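Local structure of proteasome accessory factor B/C (PafBC) (Paenarthrobacter aurescens, 6SJ9) at residues R7-L12 with K464-A469; L12-N17 with A25-K30; R48-L53 with A77-G82. The protein regulates transcription in the bacterial DNA damage response, probably by binding DNA through winged helix-turn-helix domains. All coordinates share one frame; numbering follows the deposited sequence.

Contact 1 of 3, residues R7-L12 with K464-A469; sequences RLLNLL and KLTGAA
Leu9 lays its CD2 methyl against the side chain of Thr466, meeting OG1 at 3.4 Å and lying 3.9 Å from each of CB and CG2. The two side chains cross at about a right angle, and the one methyl touches both arms of the threonine. One turn on, Leu12 makes the second touch. Its CG stands anti to the backbone N (chi1 166°), which carries CD2 across the gap to 4.0 Å from Thr466 CG2 and to 3.8 Å from Gly467 N. Having no side chain, Gly467 offers bare backbone to this methyl, and here the CA atoms of Leu12 and Gly467 lie 7.1 Å apart. Segments 7-12 and 464-469 run roughly parallel, their axes 27° apart in direction and 10.2 Å apart at closest approach. Thr466 OG1 does not bond across the interface: it is hydrogen-bonded to Thr462 O within its own helix, while Leu434 and Ala473 touch the threonine from neighbouring helices. The buried hydroxyl is thus satisfied locally and can accept a leucine methyl as its neighbour. Joining the N-terminal helix to a helix more than 450 residues later, the contact relies on van der Waals fit alone, with no hydrogen bond or charge pair across it.

Contact 2 of 3, residues L12-N17 with A25-K30; sequences LLALLN and AVLREK. With K (potassium ion), chain C.
Apolar packing between leucines forms one half of this contact. Leu15 CD2 meets Leu27 CD1 at 3.7 Å and Leu27 CD2 at 4.0 Å, the two side chains crossing at about a right angle; both have CG anti to the carbonyl carbon, and both send their methyl ends into the gap between the helices. Ala14 adds its CB, which points at the partner helix and lies 4.2 Å from Leu27 CD2. The other half is the contact of a lysine with an alanine. Lys30 kinks at chi3 (51°), which brings CE to 4.1 Å and NZ to 3.8 Å from Ala14 CB, so the exposed lysine closes over the small residue by van der Waals contact. Metal coordination occupies the C-terminal end of segment 12-17, where Leu16 O binds a potassium ion at 2.6 Å together with the carbonyl oxygens of Thr18, Ile81, Lys83 and Ser85. The axes of segments 12-17 and 25-30 pass 11.1 Å apart with 136° between their directions. Strand 22-23, whose Leu22 touches both Leu27 and Lys30, connects the pair; Phe46 of helix 39-55 packs on Leu27, and Thr466 of helix 457-469 touches Leu13.

Contact 3 of 3, residues R48-L53 with A77-G82; sequences RDKVDL and ARYRIG. With K (potassium ion), chain C.
The N-terminal winged helix supplies both sides of this contact: helix 39-55, the third of its helices and by its place in the fold probably the DNA recognition helix, faces the central strand, 78-80, of the small antiparallel sheet. Two side chains from each side meet in two separate pairs. In the inner pair, the CD1 methyl of Leu53 stands 4.3 Å from Ile81 CD1. Both chains extend at chi2, and Ile81 holds CG1 anti to its carbonyl carbon (chi1 -64°), so that CD1 forms the far end of a side chain directed at the helix. One turn earlier on the helix, Lys50 reaches towards Tyr79, its NZ 4.3 Å from CE1. The ammonium group comes in obliquely to the ring and makes no hydrogen bond to it; its salt bridge is instead with Glu47 OE2 on the same helix. At these distances both pairs touch only lightly, and the helix and strand backbones remain well apart, with the CA atoms of Lys50 and Tyr79 separated by 10.2 Å.

Behind the side chains, the strand is fixed through its backbone. Tyr79 bonds to Leu22 of one outer strand and Arg80 to Glu61 of the other, while Ile81 N is probably hydrogen-bonded to Leu15 O. Beyond that point the carbonyl of Ile81 turns to the potassium ion, 2.7 Å from O, and Gly82 follows with a positive phi of 80°, a backbone shape that suits glycine. Ile81 thus works in two directions, its side chain in the core and its carbonyl on the metal. A helix laid against a three-stranded antiparallel sheet, here with Tyr79 and Ile81, two residues apart, both turned toward the helix, is typical of the winged helix-turn-helix fold.

How the contacts relate
All three contacts are largely buried, yet their surroundings differ. Contacts 2 and 3 hold the N-terminal winged helix together, whereas contact 1 ties that domain to a distant helix of the chain. Helix 2-17 serves contacts 1 and 2, sharing Leu12, whose CD1 methyl also packs on Ile81 of contact 3. A salt bridge from Arg7 to Asp49 links the segments of contacts 1 and 3. Contact 1 has no bond across it; contact 2 joins leucine packing to an exposed lysine at its rim; contact 3 spans the widest backbone gap with long side chains. The potassium ion joins contacts 2 and 3 through backbone carbonyls.

Contact 1 of 3, residues R7-L12 with K464-A469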
loop_
_atom_site.group_PDB
_atom_site.type_symbol
_atom_site.label_atom_id
_atom_site.label_comp_id
_atom_site.label_asym_id
_atom_site.label_seq_id
_atom_site.Cartn_x
_atom_site.Cartn_y
_atom_site.Cartn_z
ATOM N N ARG A 7 26.812 8.311 1.384
ATOM C CA ARG A 7 27.759 9.003 0.517
ATOM C C ARG A 7 27.353 8.861 -0.946
ATOM O O ARG A 7 27.424 9.827 -1.715
ATOM C CB ARG A 7 29.180 8.478 0.765
ATOM C CG ARG A 7 30.281 9.197 0.001
ATOM C CD ARG A 7 31.676 8.629 0.323
ATOM N NE ARG A 7 31.847 7.303 -0.249
ATOM C CZ ARG A 7 32.062 6.195 0.457
ATOM N NH1 ARG A 7 32.180 6.260 1.775
ATOM N NH2 ARG A 7 32.190 5.023 -0.154
ATOM N N LEU A 8 26.921 7.663 -1.347
ATOM C CA LEU A 8 26.413 7.474 -2.699
ATOM C C LEU A 8 25.216 8.366 -2.966
ATOM O O LEU A 8 25.141 9.001 -4.021
ATOM C CB LEU A 8 26.042 6.013 -2.941
ATOM C CG LEU A 8 27.249 5.095 -3.106
ATOM C CD1 LEU A 8 26.814 3.692 -3.472
ATOM C CD2 LEU A 8 28.257 5.623 -4.112
ATOM N N LEU A 9 24.280 8.448 -2.006
ATOM C CA LEU A 9 23.093 9.279 -2.205
ATOM C C LEU A 9 23.467 10.742 -2.387
ATOM O O LEU A 9 23.039 11.384 -3.357
ATOM C CB LEU A 9 22.106 9.098 -1.037
ATOM C CG LEU A 9 21.518 7.692 -0.954
ATOM C CD1 LEU A 9 20.807 7.309 0.375
ATOM C CD2 LEU A 9 20.535 7.469 -2.134
ATOM N N ASN A 10 24.341 11.254 -1.513
ATOM C CA ASN A 10 24.803 12.643 -1.601
ATOM C C ASN A 10 25.580 12.895 -2.896
ATOM O O ASN A 10 25.430 13.953 -3.524
ATOM C CB ASN A 10 25.693 12.960 -0.381
ATOM C CG ASN A 10 24.909 13.006 0.947
ATOM O OD1 ASN A 10 23.745 13.400 0.993
ATOM N ND2 ASN A 10 25.546 12.542 2.016
ATOM N N LEU A 11 26.434 11.940 -3.306
ATOM C CA LEU A 11 27.167 12.113 -4.559
ATOM C C LEU A 11 26.184 12.202 -5.713
ATOM O O LEU A 11 26.268 13.103 -6.547
ATOM C CB LEU A 11 28.180 10.970 -4.765
ATOM C CG LEU A 11 28.964 10.927 -6.090
ATOM C CD1 LEU A 11 29.746 12.218 -6.278
ATOM C CD2 LEU A 11 29.913 9.748 -6.152
ATOM N N LEU A 12 25.203 11.298 -5.737
ATOM C CA LEU A 12 24.237 11.287 -6.828
ATOM C C LEU A 12 23.481 12.615 -6.902
ATOM O O LEU A 12 23.300 13.180 -7.987
ATOM C CB LEU A 12 23.278 10.101 -6.657
ATOM C CG LEU A 12 21.990 10.072 -7.486
ATOM C CD1 LEU A 12 22.295 10.035 -8.973
ATOM C CD2 LEU A 12 21.079 8.856 -7.081
ATOM N N LYS A 464 17.966 4.261 -6.826
ATOM C CA LYS A 464 17.331 4.541 -8.115
ATOM C C LYS A 464 16.184 5.538 -7.980
ATOM O O LYS A 464 16.092 6.499 -8.750
ATOM C CB LYS A 464 16.833 3.250 -8.747
ATOM C CG LYS A 464 17.942 2.287 -9.074
ATOM C CD LYS A 464 17.377 0.969 -9.613
ATOM C CE LYS A 464 18.502 0.024 -10.091
ATOM N NZ LYS A 464 17.841 -1.144 -10.715
ATOM N N LEU A 465 15.337 5.374 -6.964
ATOM C CA LEU A 465 14.235 6.318 -6.800
ATOM C C LEU A 465 14.736 7.689 -6.367
ATOM O O LEU A 465 14.070 8.693 -6.644
ATOM C CB LEU A 465 13.210 5.807 -5.796
ATOM C CG LEU A 465 12.076 4.934 -6.335
ATOM C CD1 LEU A 465 11.068 5.816 -7.011
ATOM C CD2 LEU A 465 12.633 3.981 -7.352
ATOM N N THR A 466 15.886 7.743 -5.671
ATOM C CA THR A 466 16.490 9.026 -5.324
ATOM C C THR A 466 16.836 9.818 -6.585
ATOM O O THR A 466 16.620 11.032 -6.644
ATOM C CB THR A 466 17.756 8.810 -4.487
ATOM O OG1 THR A 466 17.422 8.222 -3.223
ATOM C CG2 THR A 466 18.514 10.135 -4.225
ATOM N N GLY A 467 17.357 9.142 -7.603
ATOM C CA GLY A 467 17.644 9.810 -8.857
ATOM C C GLY A 467 16.383 10.302 -9.535
ATOM O O GLY A 467 16.410 11.310 -10.237
ATOM N N ALA A 468 15.252 9.630 -9.289
ATOM C CA ALA A 468 14.008 10.050 -9.898
ATOM C C ALA A 468 13.349 11.179 -9.131
ATOM O O ALA A 468 12.613 11.963 -9.723
ATOM C CB ALA A 468 13.083 8.837 -10.019
ATOM N N ALA A 469 13.659 11.335 -7.858
ATOM C CA ALA A 469 13.109 12.449 -7.123
ATOM C C ALA A 469 13.958 13.698 -7.239
ATOM O O ALA A 469 13.445 14.786 -6.992
ATOM C CB ALA A 469 12.934 12.116 -5.643
#

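Contact 2 of 3, residues L12-N17 with A25-K30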
loop_
_atom_site.group_PDB
_atom_site.type_symbol
_atom_site.label_atom_id
_atom_site.label_comp_id
_atom_site.label_asym_id
_atom_site.label_seq_id
_atom_site.Cartn_x
_atom_site.Cartn_y
_atom_site.Cartn_z
ATOM N N LEU A 12 25.203 11.298 -5.737
ATOM C CA LEU A 12 24.237 11.287 -6.828
ATOM C C LEU A 12 23.481 12.615 -6.902
ATOM O O LEU A 12 23.300 13.180 -7.987
ATOM C CB LEU A 12 23.278 10.101 -6.657
ATOM C CG LEU A 12 21.990 10.072 -7.486
ATOM C CD1 LEU A 12 22.295 10.035 -8.973
ATOM C CD2 LEU A 12 21.079 8.856 -7.081
ATOM N N LEU A 13 23.082 13.159 -5.761
ATOM C CA LEU A 13 22.323 14.416 -5.799
ATOM C C LEU A 13 23.192 15.589 -6.229
ATOM O O LEU A 13 22.755 16.419 -7.017
ATOM C CB LEU A 13 21.697 14.706 -4.439
ATOM C CG LEU A 13 20.633 13.659 -4.153
ATOM C CD1 LEU A 13 20.129 13.803 -2.759
ATOM C CD2 LEU A 13 19.503 13.823 -5.163
ATOM N N ALA A 14 24.443 15.636 -5.770
ATOM C CA ALA A 14 25.339 16.727 -6.147
ATOM C C ALA A 14 25.585 16.756 -7.647
ATOM O O ALA A 14 25.661 17.830 -8.262
ATOM C CB ALA A 14 26.674 16.575 -5.400
ATOM N N LEU A 15 25.746 15.580 -8.255
ATOM C CA LEU A 15 25.998 15.553 -9.684
ATOM C C LEU A 15 24.740 15.816 -10.485
ATOM O O LEU A 15 24.817 16.409 -11.574
ATOM C CB LEU A 15 26.585 14.191 -10.061
ATOM C CG LEU A 15 27.878 13.814 -9.352
ATOM C CD1 LEU A 15 28.318 12.449 -9.817
ATOM C CD2 LEU A 15 28.935 14.869 -9.641
ATOM N N LEU A 16 23.583 15.446 -9.931
ATOM C CA LEU A 16 22.309 15.709 -10.588
ATOM C C LEU A 16 22.011 17.196 -10.574
ATOM O O LEU A 16 21.504 17.751 -11.561
ATOM C CB LEU A 16 21.209 14.910 -9.880
ATOM C CG LEU A 16 20.228 14.030 -10.643
ATOM C CD1 LEU A 16 20.816 13.284 -11.824
ATOM C CD2 LEU A 16 19.544 13.043 -9.702
ATOM N N ASN A 17 22.328 17.863 -9.461
ATOM C CA ASN A 17 21.964 19.269 -9.323
ATOM C C ASN A 17 22.689 20.141 -10.333
ATOM O O ASN A 17 22.073 21.006 -10.963
ATOM C CB ASN A 17 22.198 19.733 -7.896
ATOM C CG ASN A 17 21.156 19.180 -6.981
ATOM O OD1 ASN A 17 20.028 18.941 -7.414
ATOM N ND2 ASN A 17 21.516 18.917 -5.735
ATOM N N ALA A 25 37.524 18.969 -6.797
ATOM C CA ALA A 25 37.771 19.715 -5.569
ATOM C C ALA A 25 36.471 20.084 -4.867
ATOM O O ALA A 25 36.373 19.993 -3.638
ATOM C CB ALA A 25 38.594 20.968 -5.875
ATOM N N VAL A 26 35.466 20.520 -5.623
ATOM C CA VAL A 26 34.192 20.877 -5.006
ATOM C C VAL A 26 33.496 19.631 -4.451
ATOM O O VAL A 26 32.913 19.666 -3.357
ATOM C CB VAL A 26 33.308 21.635 -6.015
ATOM C CG1 VAL A 26 31.965 21.941 -5.403
ATOM C CG2 VAL A 26 33.997 22.916 -6.476
ATOM N N LEU A 27 33.526 18.517 -5.199
ATOM C CA LEU A 27 32.889 17.292 -4.722
ATOM C C LEU A 27 33.500 16.819 -3.415
ATOM O O LEU A 27 32.790 16.317 -2.537
ATOM C CB LEU A 27 32.987 16.181 -5.764
ATOM C CG LEU A 27 32.142 16.369 -7.013
ATOM C CD1 LEU A 27 32.219 15.133 -7.918
ATOM C CD2 LEU A 27 30.725 16.633 -6.578
ATOM N N ARG A 28 34.815 16.970 -3.262
ATOM C CA ARG A 28 35.452 16.508 -2.033
ATOM C C ARG A 28 34.885 17.240 -0.825
ATOM O O ARG A 28 34.538 16.615 0.185
ATOM C CB ARG A 28 36.963 16.701 -2.085
ATOM C CG ARG A 28 37.621 16.281 -0.779
ATOM C CD ARG A 28 39.126 16.502 -0.770
ATOM N NE ARG A 28 39.714 16.111 0.513
ATOM C CZ ARG A 28 41.003 16.233 0.819
ATOM N NH1 ARG A 28 41.849 16.754 -0.060
ATOM N NH2 ARG A 28 41.443 15.847 2.009
ATOM N N GLU A 29 34.738 18.566 -0.933
ATOM C CA GLU A 29 34.230 19.367 0.176
ATOM C C GLU A 29 32.760 19.080 0.447
ATOM O O GLU A 29 32.350 18.954 1.609
ATOM C CB GLU A 29 34.402 20.845 -0.173
ATOM C CG GLU A 29 35.843 21.272 -0.435
ATOM C CD GLU A 29 35.933 22.681 -1.016
ATOM O OE1 GLU A 29 37.059 23.132 -1.319
ATOM O OE2 GLU A 29 34.876 23.330 -1.184
ATOM N N LYS A 30 31.963 18.935 -0.616
ATOM C CA LYS A 30 30.514 18.807 -0.476
ATOM C C LYS A 30 30.090 17.425 0.009
ATOM O O LYS A 30 29.148 17.306 0.803
ATOM C CB LYS A 30 29.821 19.119 -1.799
ATOM C CG LYS A 30 29.780 20.577 -2.163
ATOM C CD LYS A 30 29.026 20.752 -3.466
ATOM C CE LYS A 30 27.673 20.058 -3.422
ATOM N NZ LYS A 30 26.912 20.277 -4.682
HETATM K K K C . 22.473 17.627 -13.971
#

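Contact 3 of 3, residues R48-L53 with A77-G82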
loop_
_atom_site.group_PDB
_atom_site.type_symbol
_atom_site.label_atom_id
_atom_site.label_comp_id
_atom_site.label_asym_id
_atom_site.label_seq_id
_atom_site.Cartn_x
_atom_site.Cartn_y
_atom_site.Cartn_z
ATOM N N ARG A 48 35.781 4.541 -6.812
ATOM C CA ARG A 48 34.901 3.418 -6.454
ATOM C C ARG A 48 33.430 3.831 -6.450
ATOM O O ARG A 48 32.553 3.065 -6.885
ATOM C CB ARG A 48 35.269 2.856 -5.085
ATOM C CG ARG A 48 36.577 2.097 -5.015
ATOM C CD ARG A 48 36.564 1.216 -3.769
ATOM N NE ARG A 48 36.394 1.990 -2.543
ATOM C CZ ARG A 48 37.403 2.555 -1.882
ATOM N NH1 ARG A 48 38.645 2.423 -2.329
ATOM N NH2 ARG A 48 37.177 3.246 -0.778
ATOM N N ASP A 49 33.140 5.049 -5.987
ATOM C CA ASP A 49 31.752 5.484 -5.964
ATOM C C ASP A 49 31.231 5.699 -7.371
ATOM O O ASP A 49 30.097 5.329 -7.668
ATOM C CB ASP A 49 31.640 6.760 -5.154
ATOM C CG ASP A 49 31.855 6.540 -3.681
ATOM O OD1 ASP A 49 31.761 5.389 -3.201
ATOM O OD2 ASP A 49 32.114 7.536 -2.995
ATOM N N LYS A 50 32.083 6.199 -8.273
ATOM C CA LYS A 50 31.699 6.336 -9.677
ATOM C C LYS A 50 31.382 4.980 -10.273
ATOM O O LYS A 50 30.333 4.780 -10.900
ATOM C CB LYS A 50 32.808 7.042 -10.477
ATOM C CG LYS A 50 32.939 8.503 -10.092
ATOM C CD LYS A 50 33.988 9.287 -10.923
ATOM C CE LYS A 50 35.299 8.534 -11.063
ATOM N NZ LYS A 50 35.900 8.696 -12.417
ATOM N N VAL A 51 32.257 4.012 -10.049
ATOM C CA VAL A 51 31.973 2.669 -10.539
ATOM C C VAL A 51 30.693 2.151 -9.926
ATOM O O VAL A 51 29.842 1.568 -10.619
ATOM C CB VAL A 51 33.158 1.742 -10.228
ATOM C CG1 VAL A 51 32.744 0.283 -10.375
ATOM C CG2 VAL A 51 34.348 2.090 -11.148
ATOM N N ASP A 52 30.514 2.371 -8.619
ATOM C CA ASP A 52 29.329 1.821 -7.950
ATOM C C ASP A 52 28.045 2.488 -8.460
ATOM O O ASP A 52 27.052 1.804 -8.723
ATOM C CB ASP A 52 29.478 1.959 -6.431
ATOM C CG ASP A 52 30.569 1.014 -5.838
ATOM O OD1 ASP A 52 31.077 0.124 -6.542
ATOM O OD2 ASP A 52 30.956 1.211 -4.659
ATOM N N LEU A 53 28.043 3.827 -8.625
ATOM C CA LEU A 53 26.854 4.493 -9.161
ATOM C C LEU A 53 26.487 3.973 -10.554
ATOM O O LEU A 53 25.303 3.807 -10.864
ATOM C CB LEU A 53 27.077 6.010 -9.210
ATOM C CG LEU A 53 26.850 6.719 -7.887
ATOM C CD1 LEU A 53 26.924 8.210 -8.066
ATOM C CD2 LEU A 53 25.486 6.296 -7.323
ATOM N N ALA A 77 38.921 18.224 -14.575
ATOM C CA ALA A 77 37.670 17.629 -15.017
ATOM C C ALA A 77 36.500 18.069 -14.144
ATOM O O ALA A 77 36.645 18.321 -12.945
ATOM C CB ALA A 77 37.766 16.105 -15.013
ATOM N N ARG A 78 35.339 18.184 -14.787
ATOM C CA ARG A 78 34.059 18.466 -14.146
ATOM C C ARG A 78 33.103 17.296 -14.414
ATOM O O ARG A 78 33.159 16.669 -15.478
ATOM C CB ARG A 78 33.511 19.811 -14.619
ATOM C CG ARG A 78 34.586 20.901 -14.519
ATOM C CD ARG A 78 34.290 22.119 -15.364
ATOM N NE ARG A 78 33.119 22.832 -14.852
ATOM C CZ ARG A 78 33.170 23.844 -13.985
ATOM N NH1 ARG A 78 34.339 24.282 -13.518
ATOM N NH2 ARG A 78 32.041 24.417 -13.579
ATOM N N TYR A 79 32.266 16.964 -13.430
ATOM C CA TYR A 79 31.403 15.784 -13.490
ATOM C C TYR A 79 29.934 16.141 -13.297
ATOM O O TYR A 79 29.608 17.068 -12.553
ATOM C CB TYR A 79 31.777 14.760 -12.422
ATOM C CG TYR A 79 33.210 14.313 -12.437
ATOM C CD1 TYR A 79 33.630 13.278 -13.268
ATOM C CD2 TYR A 79 34.156 14.924 -11.618
ATOM C CE1 TYR A 79 34.941 12.852 -13.266
ATOM C CE2 TYR A 79 35.496 14.505 -11.629
ATOM C CZ TYR A 79 35.873 13.466 -12.450
ATOM O OH TYR A 79 37.199 13.040 -12.473
ATOM N N ARG A 80 29.050 15.408 -13.973
ATOM C CA ARG A 80 27.619 15.629 -13.781
ATOM C C ARG A 80 26.839 14.401 -14.215
ATOM O O ARG A 80 27.334 13.541 -14.948
ATOM C CB ARG A 80 27.107 16.853 -14.535
ATOM C CG ARG A 80 26.832 16.624 -15.966
ATOM C CD ARG A 80 26.372 17.915 -16.642
ATOM N NE ARG A 80 26.264 17.717 -18.090
ATOM C CZ ARG A 80 25.840 18.635 -18.956
ATOM N NH1 ARG A 80 25.475 19.843 -18.530
ATOM N NH2 ARG A 80 25.793 18.339 -20.253
ATOM N N ILE A 81 25.622 14.324 -13.719
ATOM C CA ILE A 81 24.673 13.285 -14.063
ATOM C C ILE A 81 23.392 13.950 -14.561
ATOM O O ILE A 81 22.964 14.976 -14.019
ATOM C CB ILE A 81 24.356 12.391 -12.833
ATOM C CG1 ILE A 81 25.582 11.634 -12.337
ATOM C CG2 ILE A 81 23.266 11.392 -13.183
ATOM C CD1 ILE A 81 25.307 10.807 -11.075
ATOM N N GLY A 82 22.770 13.347 -15.571
ATOM C CA GLY A 82 21.527 13.849 -16.097
ATOM C C GLY A 82 21.665 15.005 -17.049
ATOM O O GLY A 82 20.650 15.599 -17.419
HETATM K K K C . 22.473 17.627 -13.971
#